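PDB 6BIO: clan CA, family C40, NlpC/P60 superfamily cysteine peptidase from Trichomonas vaginalis, which probably acts as a cysteine-type peptidase, an NlpC/P60 peptidoglycan hydrolase that the parasite turns against bacteria. Local coordinates for residues Gly124-Asn129 and Leu142-Lys147. Numbering follows the deposited sequence.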
loop_
_atom_site.group_PDB
_atom_site.type_symbol
_atom_site.label_atom_id
_atom_site.label_comp_id
_atom_site.label_asym_id
_atom_site.label_seq_id
_atom_site.Cartn_x
_atom_site.Cartn_y
_atom_site.Cartn_z
ATOM N N GLY A 124 3.233 -9.451 11.256
ATOM C CA GLY A 124 2.349 -9.686 12.390
ATOM C C GLY A 124 2.682 -8.866 13.614
ATOM O O GLY A 124 1.996 -9.017 14.635
ATOM N N PHE A 125 3.629 -7.927 13.499
ATOM C CA PHE A 125 4.124 -7.103 14.593
ATOM C C PHE A 125 4.214 -5.647 14.149
ATOM O O PHE A 125 4.367 -5.366 12.964
ATOM C CB PHE A 125 5.536 -7.525 15.043
ATOM C CG PHE A 125 5.632 -8.928 15.619
ATOM C CD1 PHE A 125 5.639 -10.047 14.792
ATOM C CD2 PHE A 125 5.855 -9.115 16.990
ATOM C CE1 PHE A 125 5.780 -11.313 15.341
ATOM C CE2 PHE A 125 5.980 -10.376 17.529
ATOM C CZ PHE A 125 5.950 -11.480 16.693
ATOM N N TYR A 126 4.177 -4.708 15.109
ATOM C CA TYR A 126 4.709 -3.360 14.934
ATOM C C TYR A 126 6.105 -3.334 15.533
ATOM O O TYR A 126 6.393 -4.062 16.497
ATOM C CB TYR A 126 3.865 -2.297 15.662
ATOM C CG TYR A 126 2.487 -2.045 15.084
ATOM C CD1 TYR A 126 2.308 -1.168 14.015
ATOM C CD2 TYR A 126 1.369 -2.695 15.587
ATOM C CE1 TYR A 126 1.083 -0.937 13.486
ATOM C CE2 TYR A 126 0.111 -2.442 15.065
ATOM C CZ TYR A 126 -0.021 -1.562 14.019
ATOM O OH TYR A 126 -1.219 -1.288 13.434
ATOM N N ARG A 127 6.929 -2.415 15.065
ATOM C CA ARG A 127 8.144 -2.080 15.782
ATOM C C ARG A 127 7.849 -0.821 16.565
ATOM O O ARG A 127 7.300 0.129 16.013
ATOM C CB ARG A 127 9.336 -1.874 14.854
ATOM C CG ARG A 127 10.661 -1.862 15.628
ATOM C CD ARG A 127 11.910 -1.881 14.726
ATOM N NE ARG A 127 12.038 -0.688 13.926
ATOM C CZ ARG A 127 12.708 0.401 14.298
ATOM N NH1 ARG A 127 12.748 1.450 13.492
ATOM N NH2 ARG A 127 13.309 0.453 15.484
ATOM N N ILE A 128 8.194 -0.833 17.867
ATOM C CA ILE A 128 7.821 0.257 18.763
ATOM C C ILE A 128 8.982 0.664 19.648
ATOM O O ILE A 128 9.968 -0.058 19.814
ATOM C CB ILE A 128 6.590 -0.044 19.660
ATOM C CG1 ILE A 128 6.887 -1.188 20.646
ATOM C CG2 ILE A 128 5.360 -0.344 18.848
ATOM C CD1 ILE A 128 5.960 -1.256 21.826
ATOM N N ASN A 129 8.811 1.845 20.231
ATOM C CA ASN A 129 9.606 2.339 21.354
ATOM C C ASN A 129 8.675 2.483 22.551
ATOM O O ASN A 129 7.689 3.230 22.485
ATOM C CB ASN A 129 10.202 3.702 20.997
ATOM C CG ASN A 129 11.028 4.298 22.111
ATOM O OD1 ASN A 129 10.655 4.272 23.289
ATOM N ND2 ASN A 129 12.136 4.881 21.747
ATOM N N LEU A 142 -1.786 -3.564 20.211
ATOM C CA LEU A 142 -1.860 -2.112 20.140
ATOM C C LEU A 142 -3.223 -1.653 19.678
ATOM O O LEU A 142 -3.878 -2.327 18.878
ATOM C CB LEU A 142 -0.814 -1.543 19.172
ATOM C CG LEU A 142 0.640 -1.842 19.551
ATOM C CD1 LEU A 142 1.579 -1.012 18.688
ATOM C CD2 LEU A 142 0.938 -1.585 21.053
ATOM N N GLN A 143 -3.608 -0.453 20.127
ATOM C CA GLN A 143 -4.898 0.133 19.751
ATOM C C GLN A 143 -4.904 0.540 18.279
ATOM O O GLN A 143 -5.877 0.250 17.561
ATOM C CB GLN A 143 -5.197 1.346 20.650
ATOM C CG GLN A 143 -6.417 2.164 20.268
ATOM C CD GLN A 143 -7.690 1.391 20.352
ATOM O OE1 GLN A 143 -7.886 0.557 21.255
ATOM N NE2 GLN A 143 -8.582 1.646 19.402
ATOM N N TYR A 144 -3.812 1.174 17.814
ATOM C CA TYR A 144 -3.718 1.688 16.446
ATOM C C TYR A 144 -3.735 0.544 15.461
ATOM O O TYR A 144 -3.072 -0.471 15.650
ATOM C CB TYR A 144 -2.413 2.470 16.300
ATOM C CG TYR A 144 -2.192 3.116 14.928
ATOM C CD1 TYR A 144 -1.580 2.413 13.884
ATOM C CD2 TYR A 144 -2.589 4.428 14.683
ATOM C CE1 TYR A 144 -1.378 3.005 12.635
ATOM C CE2 TYR A 144 -2.437 5.007 13.461
ATOM C CZ TYR A 144 -1.823 4.298 12.433
ATOM O OH TYR A 144 -1.607 4.821 11.189
ATOM N N LYS A 145 -4.439 0.742 14.350
ATOM C CA LYS A 145 -4.504 -0.210 13.242
ATOM C C LYS A 145 -4.069 0.500 11.959
ATOM O O LYS A 145 -4.615 1.554 11.616
ATOM C CB LYS A 145 -5.924 -0.749 13.084
ATOM C CG LYS A 145 -6.483 -1.425 14.280
ATOM C CD LYS A 145 -5.959 -2.817 14.394
ATOM C CE LYS A 145 -6.541 -3.494 15.636
ATOM N NZ LYS A 145 -5.863 -2.997 16.849
ATOM N N TRP A 146 -3.069 -0.051 11.275
ATOM C CA TRP A 146 -2.568 0.603 10.069
ATOM C C TRP A 146 -3.470 0.369 8.872
ATOM O O TRP A 146 -3.422 1.137 7.913
ATOM C CB TRP A 146 -1.126 0.162 9.797
ATOM C CG TRP A 146 -0.965 -1.245 9.359
ATOM C CD1 TRP A 146 -0.825 -2.387 10.131
ATOM C CD2 TRP A 146 -0.972 -1.679 8.004
ATOM N NE1 TRP A 146 -0.750 -3.484 9.315
ATOM C CE2 TRP A 146 -0.819 -3.072 8.008
ATOM C CE3 TRP A 146 -1.036 -1.013 6.768
ATOM C CZ2 TRP A 146 -0.749 -3.803 6.821
ATOM C CZ3 TRP A 146 -0.966 -1.748 5.619
ATOM C CH2 TRP A 146 -0.830 -3.107 5.651
ATOM N N LYS A 147 -4.306 -0.658 8.919
ATOM C CA LYS A 147 -5.329 -0.891 7.914
ATOM C C LYS A 147 -6.600 -1.349 8.622
ATOM O O LYS A 147 -6.591 -1.687 9.814
ATOM C CB LYS A 147 -4.885 -1.900 6.838
ATOM C CG LYS A 147 -4.688 -3.318 7.337
ATOM C CD LYS A 147 -4.359 -4.253 6.188
ATOM C CE LYS A 147 -4.050 -5.657 6.665
ATOM N NZ LYS A 147 -3.555 -6.498 5.565
#
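Tyr-126 reaches from its strand to the irregular chain of 142-147 and makes most of the contact there. Its CB is directed toward that chain, and the side chain spans the gap to the backbone of Tyr-144 to Trp-146. Tyrosine suits the place because its flank is apolar and its tip polar. Along the flank, CD2 meets CD1 of Leu-142 at 3.5 Å. At the tip, OH accepts a weak, bent hydrogen bond from the backbone N of Trp-146 (3.1 Å, 129° at the hydrogen), and it lies 3.0 Å from O of Tyr-144. The same oxygen sits in the ring plane of Trp-146 at its edge, 3.5 Å from CD1. Two residues on, Ile-128 points the same way, as expected for alternate residues of a strand, and CG2, the methyl on its branched CB, touches Leu-142 CD1 at 3.8 Å, so one leucine methyl serves both side chains. Aliphatic Ile-128 and Leu-142 suit this buried place beside the Tyr-126 ring. Strand 125-130, in the part of the chain assigned to the bacterial SH3 family, pairs antiparallel with 114-122 and 133-138. The chain of 142-147 runs past this sheet toward helix 154-163, with Tyr-144 and Trp-146 also packing on strand 114-122 and Leu-142 on strand 80-88.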